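PDB 5D8Z: endoglucanase from Ganoderma lucidum, which probably hydrolyses internal beta-1,4-glycosidic bonds of cellulose and related beta-glucans, as an endoglucanase of glycoside hydrolase family 5. Local coordinates for residues 47-51 with 312-316; 73-79 with 114-120; 140-145 with 180-185; 155-161 with 190-196. Residue numbers count along the deposited sequence, not the author numbering.

Contact 1. Residues 47-51 with 312-316; sequences AWPPL and GNFYQ
The side-chain amide of Asn313 slots between an indole and a proline. It lies over one face of the Trp48 ring, with Asn313 CG 4.1 Å from Trp48 CE2. It also rests against Pro50, with Asn313 CG 3.9 Å from Pro50 CA. Asn313 takes a p chi1 (58°) and Trp48 a t chi1 (-177°), and both CB atoms point toward the other segment. Neither segment forms a helix, and the only regular residue is Gly312, at the end of strand 303-312. Pro50 is the centre of an inverse gamma turn (phi/psi -83/61), with a weak hydrogen bond from Leu51 N to Pro49 O (3.0 Å). The nearest CA pair is Pro50 and Gly312, 5.4 Å apart. Gly312 CA sits 4.0 Å from Pro50 CB, and its backbone angles (83/-126) call for glycine. Tyr315 approaches the indole, with its CE2 4.1 Å from Trp48 CH2. Trp48 NE1 is hydrogen-bonded to Tyr55 O, and Pro50 also touches Ile29 and Leu104. The contact thus joins the loop after the first barrel strand to the end of the eighth, where a TIM barrel of the (beta/alpha)8 type closes.

Contact 2. Residues 73-79 with 114-120; sequences NVFRLPV and SCIVDVH
This is a parallel pairing of neighbouring strands, the second and third of the eight in the TIM barrel. Strands 74-79 and 114-119 run at 20° to each other, 4.6 Å apart at closest approach, and helix 95-110 connects them in a beta-alpha-beta unit. The register pairs Val74 with Ser114, Phe75 with Cys115, Arg76 with Ile116 and Val79 with Val119. In the backbone hydrogen bonds, Ser114 N donates to Asn73 O (2.9 Å), Phe75 N to Ser114 O (2.9 Å), Ile116 N to Phe75 O (2.9 Å) and Leu77 N to Ile116 O (3.0 Å). Pro78 has no NH to give. Pairing is firm again at Val79 N to Asp118 O (3.0 Å) and His120 N to Val79 O (2.9 Å).

Phe75, Leu77, Val79, Cys115, Val117 and Val119 face the surrounding helices. Cys115 is also disulfide-bonded to Cys108. Val74, Arg76, Pro78, Ser114, Ile116 and Asp118 face the barrel interior. Val74 CG2 meets Ile116 CD1 at 3.9 Å. Arg76 is extended (t, t, t), and its NH2 makes a salt bridge to Asp118 OD1 at 2.9 Å. Its NH1 makes a second salt bridge, to Glu276 of the glycan pocket. The His120 side chain is about 6 Å from a bound glucose. Asp118 (chi1 t) orients that imidazole: His120 ND1 donates to Asp118 OD2 at 2.7 Å.

Contact 3. Residues 140-145 with 180-185; sequences FAALWS and AAVTAI
Phe140 opens the helical segment 140-145, and its ring (chi1 t, -177°) swings across so that CE2 lies 4.0 Å from Ala181 CB. Ala141 follows at the closest backbone pair, with its CA 4.6 Å from the CA of Ala181. Its CB lies 4.3 Å from Ala180 CB and 4.2 Å from Ala184 CB. Its carbonyl O is 3.3 Å from Ala184 CB, so the methyl of Ala184 presses on main chain. The same O accepts the helical hydrogen bond from Ser145 N (2.9 Å).

Both segments are regular helix, with phi/psi near -60/-45, and each continues at both ends. Their axes run in roughly the same direction, at a signed crossing angle of -32°, and come within 7.8 Å. Small residues on both sides allow this short separation. Helices 137-149 and 171-187 are neighbours in the outer layer of the TIM barrel, where successive helices pack around the strands. Strand 157-160 lies between them in sequence and under both: Trp144 and Ile185 each touch Phe159.

One turn on from Phe140, the CA-to-CB bond of Trp144 points toward the second helix, while the indole (chi1 m, -79°) extends over the strands. Its CD1 is 3.6 Å from Ala181 CB, and Trp144 CB is 3.9 Å from Ile185 CG1. Ser145 ends the segment beside Ala184, with their CB atoms 4.2 Å and their CA atoms 4.9 Å apart.

Contact 4. Residues 155-161 with 190-196; sequences DKIIFGV and ATSQIIL
Ala190 starts the second segment in a turn, its CB 3.7 Å from Phe159 CE2. Ser192 (chi1 p) brings its OG to 2.8 Å from OD2 of Asp155, a poorly ordered residue. Gln193 lays its CB 3.5 Å from Phe159 CE2, at the ring edge, and its CG 3.1 Å from Ile157 O. Its amide NE2 is hydrogen-bonded to Ala152 O. The chain then runs parallel to strand 157-160, the axes of the two strand segments at 24° and 4.9 Å at closest approach. Ile194 O accepts from Phe159 N (3.2 Å). Ile195 pairs with Phe159, CA to CA 4.9 Å, and its CG2 meets Val161 CG2 at 3.5 Å. Leu196 N donates to Phe159 O (3.0 Å), and Leu196 CD1 packs on Ile158 CG2 (3.5 Å). These are the fourth and fifth strands of the TIM barrel. Ile158 and Leu196 also touch Ile116 of strand 114-119. On the other face, Phe159 (chi1 m) and Ile195 meet Ile185 of helix 171-187, the crossover helix, while Phe159 also touches Trp144 of helix 137-149.

Contacts 2 and 4 belong to one barrel sheet. Strands 114-119 and 157-160 are neighbours there, with Val117 N 3.0 Å from Ile158 O, a probable hydrogen bond. Contact 3 packs outside them. Trp144 CZ2 lies 3.4 Å from Val119 CG2 of contact 2 and 3.2 Å from Val161 O of contact 4. Contact 1 stands apart, its nearest atoms about 7 Å from contact 2 and about 14 Å from contacts 3 and 4. Along the chain it encloses the other three. Contact 2 has a link to the glycan pocket, which is consistent with a position at the active site. The centre of contact 3 is 17 Å from that of contact 2, in the helical layer.

Contact 1. Residues 47-51 with 312-316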
loop_
_atom_site.group_PDB
_atom_site.type_symbol
_atom_site.label_atom_id
_atom_site.label_comp_id
_atom_site.label_asym_id
_atom_site.label_seq_id
_atom_site.Cartn_x
_atom_site.Cartn_y
_atom_site.Cartn_z
ATOM N N ALA A 47 -6.709 16.359 4.534
ATOM C CA ALA A 47 -7.085 15.316 3.592
ATOM C C ALA A 47 -7.684 15.903 2.329
ATOM O O ALA A 47 -8.563 16.765 2.418
ATOM C CB ALA A 47 -8.087 14.380 4.220
ATOM N N TRP A 48 -7.243 15.385 1.172
ATOM C CA TRP A 48 -7.527 15.971 -0.128
ATOM C C TRP A 48 -7.791 14.896 -1.156
ATOM O O TRP A 48 -6.871 14.404 -1.792
ATOM C CB TRP A 48 -6.369 16.857 -0.585
ATOM C CG TRP A 48 -6.615 17.581 -1.923
ATOM C CD1 TRP A 48 -7.834 17.846 -2.517
ATOM C CD2 TRP A 48 -5.623 18.138 -2.790
ATOM N NE1 TRP A 48 -7.648 18.488 -3.713
ATOM C CE2 TRP A 48 -6.305 18.695 -3.904
ATOM C CE3 TRP A 48 -4.229 18.196 -2.753
ATOM C CZ2 TRP A 48 -5.635 19.327 -4.957
ATOM C CZ3 TRP A 48 -3.562 18.824 -3.804
ATOM C CH2 TRP A 48 -4.268 19.382 -4.892
ATOM N N PRO A 49 -9.068 14.561 -1.350
ATOM C CA PRO A 49 -9.470 13.481 -2.205
ATOM C C PRO A 49 -9.062 13.746 -3.641
ATOM O O PRO A 49 -9.382 14.809 -4.164
ATOM C CB PRO A 49 -10.992 13.518 -2.124
ATOM C CG PRO A 49 -11.304 14.278 -0.901
ATOM C CD PRO A 49 -10.225 15.285 -0.825
ATOM N N PRO A 50 -8.385 12.783 -4.282
ATOM C CA PRO A 50 -7.991 12.866 -5.672
ATOM C C PRO A 50 -9.114 12.463 -6.600
ATOM O O PRO A 50 -8.987 11.520 -7.362
ATOM C CB PRO A 50 -6.821 11.891 -5.752
ATOM C CG PRO A 50 -7.144 10.853 -4.739
ATOM C CD PRO A 50 -7.874 11.561 -3.640
ATOM N N LEU A 51 -10.213 13.193 -6.536
ATOM C CA LEU A 51 -11.336 13.013 -7.454
ATOM C C LEU A 51 -11.759 14.377 -7.953
ATOM O O LEU A 51 -11.860 15.291 -7.161
ATOM C CB LEU A 51 -12.523 12.362 -6.729
ATOM C CG LEU A 51 -12.321 10.890 -6.388
ATOM C CD1 LEU A 51 -13.343 10.356 -5.411
ATOM C CD2 LEU A 51 -12.365 10.068 -7.651
ATOM N N GLY A 312 -2.344 10.255 -8.419
ATOM C CA GLY A 312 -3.388 10.927 -7.642
ATOM C C GLY A 312 -3.189 12.427 -7.698
ATOM O O GLY A 312 -3.099 12.991 -8.798
ATOM N N ASN A 313 -3.119 13.121 -6.568
ATOM C CA ASN A 313 -2.948 14.549 -6.733
ATOM C C ASN A 313 -1.724 15.156 -6.110
ATOM O O ASN A 313 -1.770 16.071 -5.324
ATOM C CB ASN A 313 -4.256 15.343 -6.517
ATOM C CG ASN A 313 -4.840 15.127 -5.191
ATOM O OD1 ASN A 313 -4.142 14.717 -4.276
ATOM N ND2 ASN A 313 -6.117 15.399 -5.062
ATOM N N PHE A 314 -0.608 14.622 -6.570
ATOM C CA PHE A 314 0.676 15.254 -6.447
ATOM C C PHE A 314 0.807 16.234 -7.599
ATOM O O PHE A 314 0.369 15.953 -8.682
ATOM C CB PHE A 314 1.785 14.183 -6.510
ATOM C CG PHE A 314 2.024 13.472 -5.194
ATOM C CD1 PHE A 314 2.824 14.048 -4.212
ATOM C CD2 PHE A 314 1.452 12.244 -4.931
ATOM C CE1 PHE A 314 3.038 13.417 -3.000
ATOM C CE2 PHE A 314 1.666 11.608 -3.714
ATOM C CZ PHE A 314 2.454 12.203 -2.748
ATOM N N TYR A 315 1.414 17.388 -7.347
ATOM C CA TYR A 315 1.771 18.348 -8.409
ATOM C C TYR A 315 2.802 17.763 -9.381
ATOM O O TYR A 315 3.375 16.705 -9.132
ATOM C CB TYR A 315 2.310 19.634 -7.787
ATOM C CG TYR A 315 1.310 20.343 -6.878
ATOM C CD1 TYR A 315 1.697 20.814 -5.607
ATOM C CD2 TYR A 315 -0.018 20.544 -7.282
ATOM C CE1 TYR A 315 0.795 21.468 -4.773
ATOM C CE2 TYR A 315 -0.931 21.194 -6.456
ATOM C CZ TYR A 315 -0.521 21.652 -5.203
ATOM O OH TYR A 315 -1.417 22.285 -4.374
ATOM N N GLN A 316 3.028 18.430 -10.501
ATOM C CA GLN A 316 3.828 17.811 -11.560
ATOM C C GLN A 316 5.291 17.633 -11.124
ATOM O O GLN A 316 5.897 16.579 -11.331
ATOM C CB GLN A 316 3.732 18.634 -12.843
ATOM C CG GLN A 316 4.163 17.905 -14.120
ATOM C CD GLN A 316 4.406 18.859 -15.310
ATOM O OE1 GLN A 316 4.751 18.418 -16.410
ATOM N NE2 GLN A 316 4.220 20.170 -15.087
#

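Contact 2. Residues 73-79 with 114-120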
loop_
_atom_site.group_PDB
_atom_site.type_symbol
_atom_site.label_atom_id
_atom_site.label_comp_id
_atom_site.label_asym_id
_atom_site.label_seq_id
_atom_site.Cartn_x
_atom_site.Cartn_y
_atom_site.Cartn_z
ATOM N N ASN A 73 -3.644 -2.910 -12.965
ATOM C CA ASN A 73 -4.359 -4.062 -12.469
ATOM C C ASN A 73 -4.998 -3.870 -11.123
ATOM O O ASN A 73 -6.004 -4.484 -10.805
ATOM C CB ASN A 73 -3.275 -5.070 -12.203
ATOM C CG ASN A 73 -3.719 -6.436 -12.436
ATOM O OD1 ASN A 73 -4.907 -6.696 -12.451
ATOM N ND2 ASN A 73 -2.773 -7.339 -12.633
ATOM N N VAL A 74 -4.297 -3.095 -10.292
ATOM C CA VAL A 74 -4.678 -2.797 -8.924
ATOM C C VAL A 74 -4.286 -1.337 -8.617
ATOM O O VAL A 74 -3.366 -0.808 -9.213
ATOM C CB VAL A 74 -3.939 -3.747 -7.966
ATOM C CG1 VAL A 74 -2.445 -3.515 -8.034
ATOM C CG2 VAL A 74 -4.395 -3.588 -6.530
ATOM N N PHE A 75 -4.978 -0.707 -7.675
ATOM C CA PHE A 75 -4.593 0.610 -7.184
ATOM C C PHE A 75 -4.582 0.626 -5.695
ATOM O O PHE A 75 -5.330 -0.077 -5.046
ATOM C CB PHE A 75 -5.513 1.690 -7.754
ATOM C CG PHE A 75 -5.452 1.731 -9.237
ATOM C CD1 PHE A 75 -4.261 2.073 -9.868
ATOM C CD2 PHE A 75 -6.502 1.306 -9.992
ATOM C CE1 PHE A 75 -4.148 2.049 -11.245
ATOM C CE2 PHE A 75 -6.414 1.276 -11.379
ATOM C CZ PHE A 75 -5.230 1.649 -12.006
ATOM N N ARG A 76 -3.697 1.427 -5.156
ATOM C CA ARG A 76 -3.573 1.497 -3.741
ATOM C C ARG A 76 -4.046 2.858 -3.322
ATOM O O ARG A 76 -3.586 3.847 -3.862
ATOM C CB ARG A 76 -2.137 1.284 -3.351
ATOM C CG ARG A 76 -1.948 1.191 -1.862
ATOM C CD ARG A 76 -0.613 0.588 -1.561
ATOM N NE ARG A 76 -0.358 0.455 -0.143
ATOM C CZ ARG A 76 0.395 1.286 0.560
ATOM N NH1 ARG A 76 0.933 2.372 0.005
ATOM N NH2 ARG A 76 0.605 1.031 1.839
ATOM N N LEU A 77 -4.933 2.891 -2.334
ATOM C CA LEU A 77 -5.705 4.073 -1.980
ATOM C C LEU A 77 -5.463 4.441 -0.535
ATOM O O LEU A 77 -6.235 4.028 0.362
ATOM C CB LEU A 77 -7.201 3.799 -2.132
ATOM C CG LEU A 77 -7.717 3.217 -3.432
ATOM C CD1 LEU A 77 -9.233 3.163 -3.344
ATOM C CD2 LEU A 77 -7.245 4.039 -4.607
ATOM N N PRO A 78 -4.421 5.244 -0.290
ATOM C CA PRO A 78 -4.072 5.618 1.079
ATOM C C PRO A 78 -5.110 6.478 1.760
ATOM O O PRO A 78 -5.602 7.429 1.171
ATOM C CB PRO A 78 -2.784 6.400 0.914
ATOM C CG PRO A 78 -2.257 6.007 -0.424
ATOM C CD PRO A 78 -3.466 5.777 -1.263
ATOM N N VAL A 79 -5.455 6.127 2.995
ATOM C CA VAL A 79 -6.312 6.979 3.802
ATOM C C VAL A 79 -5.999 6.838 5.276
ATOM O O VAL A 79 -5.668 5.782 5.710
ATOM C CB VAL A 79 -7.796 6.655 3.566
ATOM C CG1 VAL A 79 -8.141 5.257 4.036
ATOM C CG2 VAL A 79 -8.662 7.680 4.274
ATOM N N SER A 114 -8.310 -4.273 -9.113
ATOM C CA SER A 114 -8.415 -4.600 -7.672
ATOM C C SER A 114 -7.966 -3.398 -6.836
ATOM O O SER A 114 -7.164 -2.631 -7.304
ATOM C CB SER A 114 -7.559 -5.821 -7.354
ATOM O OG SER A 114 -7.717 -6.814 -8.350
ATOM N N CYS A 115 -8.476 -3.222 -5.620
ATOM C CA CYS A 115 -8.155 -2.011 -4.827
ATOM C C CYS A 115 -7.671 -2.317 -3.420
ATOM O O CYS A 115 -8.372 -2.954 -2.658
ATOM C CB CYS A 115 -9.368 -1.083 -4.744
ATOM S SG CYS A 115 -10.248 -1.046 -6.329
ATOM N N ILE A 116 -6.476 -1.847 -3.084
ATOM C CA ILE A 116 -5.953 -1.941 -1.745
ATOM C C ILE A 116 -6.440 -0.775 -0.913
ATOM O O ILE A 116 -6.189 0.380 -1.267
ATOM C CB ILE A 116 -4.444 -1.846 -1.759
ATOM C CG1 ILE A 116 -3.824 -3.120 -2.344
ATOM C CG2 ILE A 116 -3.924 -1.599 -0.363
ATOM C CD1 ILE A 116 -2.587 -2.839 -3.170
ATOM N N VAL A 117 -7.141 -1.081 0.181
ATOM C CA VAL A 117 -7.613 -0.103 1.130
ATOM C C VAL A 117 -6.547 -0.024 2.217
ATOM O O VAL A 117 -6.511 -0.850 3.118
ATOM C CB VAL A 117 -8.964 -0.530 1.726
ATOM C CG1 VAL A 117 -9.308 0.330 2.934
ATOM C CG2 VAL A 117 -10.078 -0.430 0.703
ATOM N N ASP A 118 -5.675 0.967 2.102
ATOM C CA ASP A 118 -4.464 1.135 2.923
ATOM C C ASP A 118 -4.648 2.153 4.041
ATOM O O ASP A 118 -4.758 3.355 3.751
ATOM C CB ASP A 118 -3.320 1.645 2.025
ATOM C CG ASP A 118 -2.084 2.123 2.818
ATOM O OD1 ASP A 118 -1.582 1.367 3.710
ATOM O OD2 ASP A 118 -1.609 3.246 2.524
ATOM N N VAL A 119 -4.659 1.698 5.294
ATOM C CA VAL A 119 -4.726 2.631 6.422
ATOM C C VAL A 119 -3.325 3.177 6.644
ATOM O O VAL A 119 -2.422 2.459 7.080
ATOM C CB VAL A 119 -5.253 1.996 7.731
ATOM C CG1 VAL A 119 -5.205 3.012 8.844
ATOM C CG2 VAL A 119 -6.670 1.493 7.592
ATOM N N HIS A 120 -3.157 4.468 6.378
ATOM C CA HIS A 120 -1.846 5.087 6.233
ATOM C C HIS A 120 -1.336 5.730 7.508
ATOM O O HIS A 120 -1.030 6.900 7.537
ATOM C CB HIS A 120 -1.932 6.134 5.149
ATOM C CG HIS A 120 -0.668 6.289 4.371
ATOM N ND1 HIS A 120 -0.343 5.464 3.312
ATOM C CD2 HIS A 120 0.350 7.169 4.489
ATOM C CE1 HIS A 120 0.819 5.831 2.809
ATOM N NE2 HIS A 120 1.264 6.857 3.510
#

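Contact 3. Residues 140-145 with 180-185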
loop_
_atom_site.group_PDB
_atom_site.type_symbol
_atom_site.label_atom_id
_atom_site.label_comp_id
_atom_site.label_asym_id
_atom_site.label_seq_id
_atom_site.Cartn_x
_atom_site.Cartn_y
_atom_site.Cartn_z
ATOM N N PHE A 140 -8.140 -0.928 17.471
ATOM C CA PHE A 140 -7.701 -1.119 16.101
ATOM C C PHE A 140 -8.530 -2.155 15.320
ATOM O O PHE A 140 -8.887 -1.964 14.155
ATOM C CB PHE A 140 -6.249 -1.561 16.157
ATOM C CG PHE A 140 -5.605 -1.740 14.828
ATOM C CD1 PHE A 140 -5.735 -0.779 13.836
ATOM C CD2 PHE A 140 -4.792 -2.818 14.601
ATOM C CE1 PHE A 140 -5.090 -0.917 12.623
ATOM C CE2 PHE A 140 -4.157 -2.976 13.392
ATOM C CZ PHE A 140 -4.306 -2.025 12.394
ATOM N N ALA A 141 -8.797 -3.269 15.984
ATOM C CA ALA A 141 -9.532 -4.381 15.417
ATOM C C ALA A 141 -10.920 -3.932 15.020
ATOM O O ALA A 141 -11.404 -4.223 13.935
ATOM C CB ALA A 141 -9.610 -5.474 16.447
ATOM N N ALA A 142 -11.548 -3.205 15.918
ATOM C CA ALA A 142 -12.818 -2.567 15.637
ATOM C C ALA A 142 -12.794 -1.856 14.283
ATOM O O ALA A 142 -13.716 -2.031 13.463
ATOM C CB ALA A 142 -13.149 -1.565 16.729
ATOM N N LEU A 143 -11.754 -1.056 14.056
ATOM C CA LEU A 143 -11.646 -0.311 12.824
ATOM C C LEU A 143 -11.758 -1.216 11.631
ATOM O O LEU A 143 -12.564 -0.999 10.711
ATOM C CB LEU A 143 -10.325 0.432 12.744
ATOM C CG LEU A 143 -10.160 1.173 11.415
ATOM C CD1 LEU A 143 -11.219 2.265 11.296
ATOM C CD2 LEU A 143 -8.748 1.739 11.274
ATOM N N TRP A 144 -10.939 -2.241 11.645
ATOM C CA TRP A 144 -10.952 -3.170 10.543
ATOM C C TRP A 144 -12.237 -3.982 10.422
ATOM O O TRP A 144 -12.607 -4.355 9.334
ATOM C CB TRP A 144 -9.743 -4.073 10.623
ATOM C CG TRP A 144 -8.589 -3.393 10.125
ATOM C CD1 TRP A 144 -7.527 -2.947 10.839
ATOM C CD2 TRP A 144 -8.364 -3.017 8.768
ATOM N NE1 TRP A 144 -6.620 -2.345 9.998
ATOM C CE2 TRP A 144 -7.128 -2.359 8.717
ATOM C CE3 TRP A 144 -9.083 -3.194 7.579
ATOM C CZ2 TRP A 144 -6.592 -1.889 7.528
ATOM C CZ3 TRP A 144 -8.558 -2.715 6.414
ATOM C CH2 TRP A 144 -7.325 -2.073 6.392
ATOM N N SER A 145 -12.929 -4.247 11.513
ATOM C CA SER A 145 -14.185 -4.933 11.388
ATOM C C SER A 145 -15.075 -4.066 10.510
ATOM O O SER A 145 -15.657 -4.551 9.533
ATOM C CB SER A 145 -14.825 -5.161 12.756
ATOM O OG SER A 145 -15.961 -6.011 12.659
ATOM N N ALA A 180 -5.040 -9.449 15.458
ATOM C CA ALA A 180 -6.317 -8.959 15.882
ATOM C C ALA A 180 -7.108 -8.400 14.695
ATOM O O ALA A 180 -8.325 -8.645 14.574
ATOM C CB ALA A 180 -6.143 -7.916 16.962
ATOM N N ALA A 181 -6.431 -7.650 13.827
ATOM C CA ALA A 181 -7.105 -7.091 12.635
ATOM C C ALA A 181 -7.581 -8.203 11.701
ATOM O O ALA A 181 -8.736 -8.216 11.273
ATOM C CB ALA A 181 -6.174 -6.153 11.896
ATOM N N VAL A 182 -6.694 -9.156 11.420
ATOM C CA VAL A 182 -7.049 -10.238 10.525
ATOM C C VAL A 182 -8.318 -10.905 11.014
ATOM O O VAL A 182 -9.324 -11.023 10.279
ATOM C CB VAL A 182 -5.996 -11.333 10.494
ATOM C CG1 VAL A 182 -6.573 -12.525 9.752
ATOM C CG2 VAL A 182 -4.658 -10.850 9.892
ATOM N N THR A 183 -8.287 -11.324 12.276
ATOM C CA THR A 183 -9.444 -11.949 12.860
ATOM C C THR A 183 -10.666 -11.058 12.745
ATOM O O THR A 183 -11.745 -11.521 12.416
ATOM C CB THR A 183 -9.188 -12.287 14.328
ATOM O OG1 THR A 183 -8.107 -13.216 14.411
ATOM C CG2 THR A 183 -10.431 -12.903 14.954
ATOM N N ALA A 184 -10.515 -9.765 13.004
ATOM C CA ALA A 184 -11.664 -8.883 12.830
ATOM C C ALA A 184 -12.142 -8.980 11.396
ATOM O O ALA A 184 -13.345 -9.091 11.151
ATOM C CB ALA A 184 -11.343 -7.441 13.195
ATOM N N ILE A 185 -11.205 -8.969 10.453
ATOM C CA ILE A 185 -11.567 -8.893 9.019
ATOM C C ILE A 185 -12.341 -10.142 8.521
ATOM O O ILE A 185 -13.324 -10.022 7.770
ATOM C CB ILE A 185 -10.322 -8.656 8.129
ATOM C CG1 ILE A 185 -9.790 -7.235 8.316
ATOM C CG2 ILE A 185 -10.661 -8.854 6.674
ATOM C CD1 ILE A 185 -8.351 -7.041 7.872
#

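Contact 4. Residues 155-161 with 190-196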
loop_
_atom_site.group_PDB
_atom_site.type_symbol
_atom_site.label_atom_id
_atom_site.label_comp_id
_atom_site.label_asym_id
_atom_site.label_seq_id
_atom_site.Cartn_x
_atom_site.Cartn_y
_atom_site.Cartn_z
ATOM N N ASP A 155 -14.638 -9.371 -3.748
ATOM C CA ASP A 155 -13.334 -10.082 -3.719
ATOM C C ASP A 155 -12.206 -9.326 -4.412
ATOM O O ASP A 155 -11.082 -9.798 -4.418
ATOM C CB ASP A 155 -13.404 -11.495 -4.351
ATOM C CG ASP A 155 -14.762 -12.166 -4.175
ATOM O OD1 ASP A 155 -15.749 -11.662 -4.771
ATOM O OD2 ASP A 155 -14.836 -13.201 -3.463
ATOM N N LYS A 156 -12.517 -8.189 -5.037
ATOM C CA LYS A 156 -11.509 -7.367 -5.705
ATOM C C LYS A 156 -10.824 -6.414 -4.711
ATOM O O LYS A 156 -9.834 -5.771 -5.047
ATOM C CB LYS A 156 -12.146 -6.595 -6.865
ATOM C CG LYS A 156 -12.445 -7.428 -8.116
ATOM C CD LYS A 156 -11.166 -7.724 -8.880
ATOM C CE LYS A 156 -11.314 -8.893 -9.853
ATOM N NZ LYS A 156 -11.776 -8.505 -11.230
ATOM N N ILE A 157 -11.332 -6.358 -3.482
ATOM C CA ILE A 157 -10.693 -5.621 -2.403
ATOM C C ILE A 157 -9.542 -6.390 -1.715
ATOM O O ILE A 157 -9.514 -7.624 -1.672
ATOM C CB ILE A 157 -11.722 -5.195 -1.363
ATOM C CG1 ILE A 157 -12.902 -4.494 -2.032
ATOM C CG2 ILE A 157 -11.102 -4.223 -0.376
ATOM C CD1 ILE A 157 -12.585 -3.098 -2.507
ATOM N N ILE A 158 -8.569 -5.637 -1.227
ATOM C CA ILE A 158 -7.347 -6.166 -0.641
ATOM C C ILE A 158 -7.090 -5.268 0.529
ATOM O O ILE A 158 -6.898 -4.092 0.352
ATOM C CB ILE A 158 -6.163 -6.002 -1.598
ATOM C CG1 ILE A 158 -6.229 -7.051 -2.709
ATOM C CG2 ILE A 158 -4.822 -6.051 -0.867
ATOM C CD1 ILE A 158 -5.264 -6.821 -3.870
ATOM N N PHE A 159 -7.099 -5.811 1.729
ATOM C CA PHE A 159 -7.030 -4.983 2.919
ATOM C C PHE A 159 -5.588 -4.799 3.335
ATOM O O PHE A 159 -4.909 -5.770 3.687
ATOM C CB PHE A 159 -7.785 -5.620 4.058
ATOM C CG PHE A 159 -9.183 -5.959 3.740
ATOM C CD1 PHE A 159 -10.185 -5.067 4.001
ATOM C CD2 PHE A 159 -9.509 -7.213 3.254
ATOM C CE1 PHE A 159 -11.518 -5.390 3.745
ATOM C CE2 PHE A 159 -10.833 -7.569 3.020
ATOM C CZ PHE A 159 -11.847 -6.650 3.256
ATOM N N GLY A 160 -5.126 -3.553 3.305
ATOM C CA GLY A 160 -3.768 -3.249 3.743
ATOM C C GLY A 160 -3.775 -2.781 5.188
ATOM O O GLY A 160 -4.062 -1.591 5.480
ATOM N N VAL A 161 -3.428 -3.707 6.079
ATOM C CA VAL A 161 -3.625 -3.537 7.511
ATOM C C VAL A 161 -3.010 -2.247 8.006
ATOM O O VAL A 161 -3.656 -1.487 8.704
ATOM C CB VAL A 161 -3.023 -4.721 8.304
ATOM C CG1 VAL A 161 -2.999 -4.429 9.788
ATOM C CG2 VAL A 161 -3.824 -5.993 8.072
ATOM N N ALA A 190 -15.193 -11.114 5.394
ATOM C CA ALA A 190 -14.181 -10.962 4.350
ATOM C C ALA A 190 -13.312 -12.191 4.276
ATOM O O ALA A 190 -12.170 -12.218 4.717
ATOM C CB ALA A 190 -13.338 -9.739 4.605
ATOM N N THR A 191 -13.865 -13.226 3.689
ATOM C CA THR A 191 -13.248 -14.528 3.789
ATOM C C THR A 191 -12.354 -14.792 2.588
ATOM O O THR A 191 -11.386 -15.556 2.682
ATOM C CB THR A 191 -14.356 -15.599 4.015
ATOM O OG1 THR A 191 -15.486 -15.374 3.136
ATOM C CG2 THR A 191 -14.865 -15.511 5.489
ATOM N N SER A 192 -12.642 -14.111 1.479
ATOM C CA SER A 192 -11.999 -14.408 0.190
ATOM C C SER A 192 -10.798 -13.524 -0.139
ATOM O O SER A 192 -10.026 -13.866 -1.030
ATOM C CB SER A 192 -13.013 -14.279 -0.943
ATOM O OG SER A 192 -13.659 -13.016 -0.898
ATOM N N GLN A 193 -10.633 -12.405 0.577
ATOM C CA GLN A 193 -9.641 -11.399 0.219
ATOM C C GLN A 193 -8.249 -11.680 0.736
ATOM O O GLN A 193 -8.038 -12.474 1.667
ATOM C CB GLN A 193 -10.045 -10.034 0.723
ATOM C CG GLN A 193 -11.276 -9.469 0.040
ATOM C CD GLN A 193 -12.536 -10.000 0.631
ATOM O OE1 GLN A 193 -12.553 -11.089 1.159
ATOM N NE2 GLN A 193 -13.583 -9.227 0.573
ATOM N N ILE A 194 -7.299 -11.043 0.058
ATOM C CA ILE A 194 -5.925 -10.944 0.505
ATOM C C ILE A 194 -5.929 -9.963 1.664
ATOM O O ILE A 194 -6.738 -9.027 1.706
ATOM C CB ILE A 194 -5.028 -10.311 -0.582
ATOM C CG1 ILE A 194 -5.151 -11.054 -1.915
ATOM C CG2 ILE A 194 -3.597 -10.213 -0.109
ATOM C CD1 ILE A 194 -3.962 -10.891 -2.857
ATOM N N ILE A 195 -5.020 -10.184 2.597
ATOM C CA ILE A 195 -4.711 -9.231 3.617
ATOM C C ILE A 195 -3.192 -9.094 3.642
ATOM O O ILE A 195 -2.465 -10.095 3.604
ATOM C CB ILE A 195 -5.206 -9.695 4.955
ATOM C CG1 ILE A 195 -6.736 -9.771 4.982
ATOM C CG2 ILE A 195 -4.723 -8.743 6.016
ATOM C CD1 ILE A 195 -7.278 -10.556 6.180
ATOM N N LEU A 196 -2.722 -7.848 3.660
ATOM C CA LEU A 196 -1.305 -7.541 3.553
ATOM C C LEU A 196 -0.806 -7.391 4.971
ATOM O O LEU A 196 -1.510 -6.825 5.819
ATOM C CB LEU A 196 -1.063 -6.265 2.736
ATOM C CG LEU A 196 -1.616 -6.384 1.311
ATOM C CD1 LEU A 196 -1.853 -5.055 0.617
ATOM C CD2 LEU A 196 -0.724 -7.249 0.450
#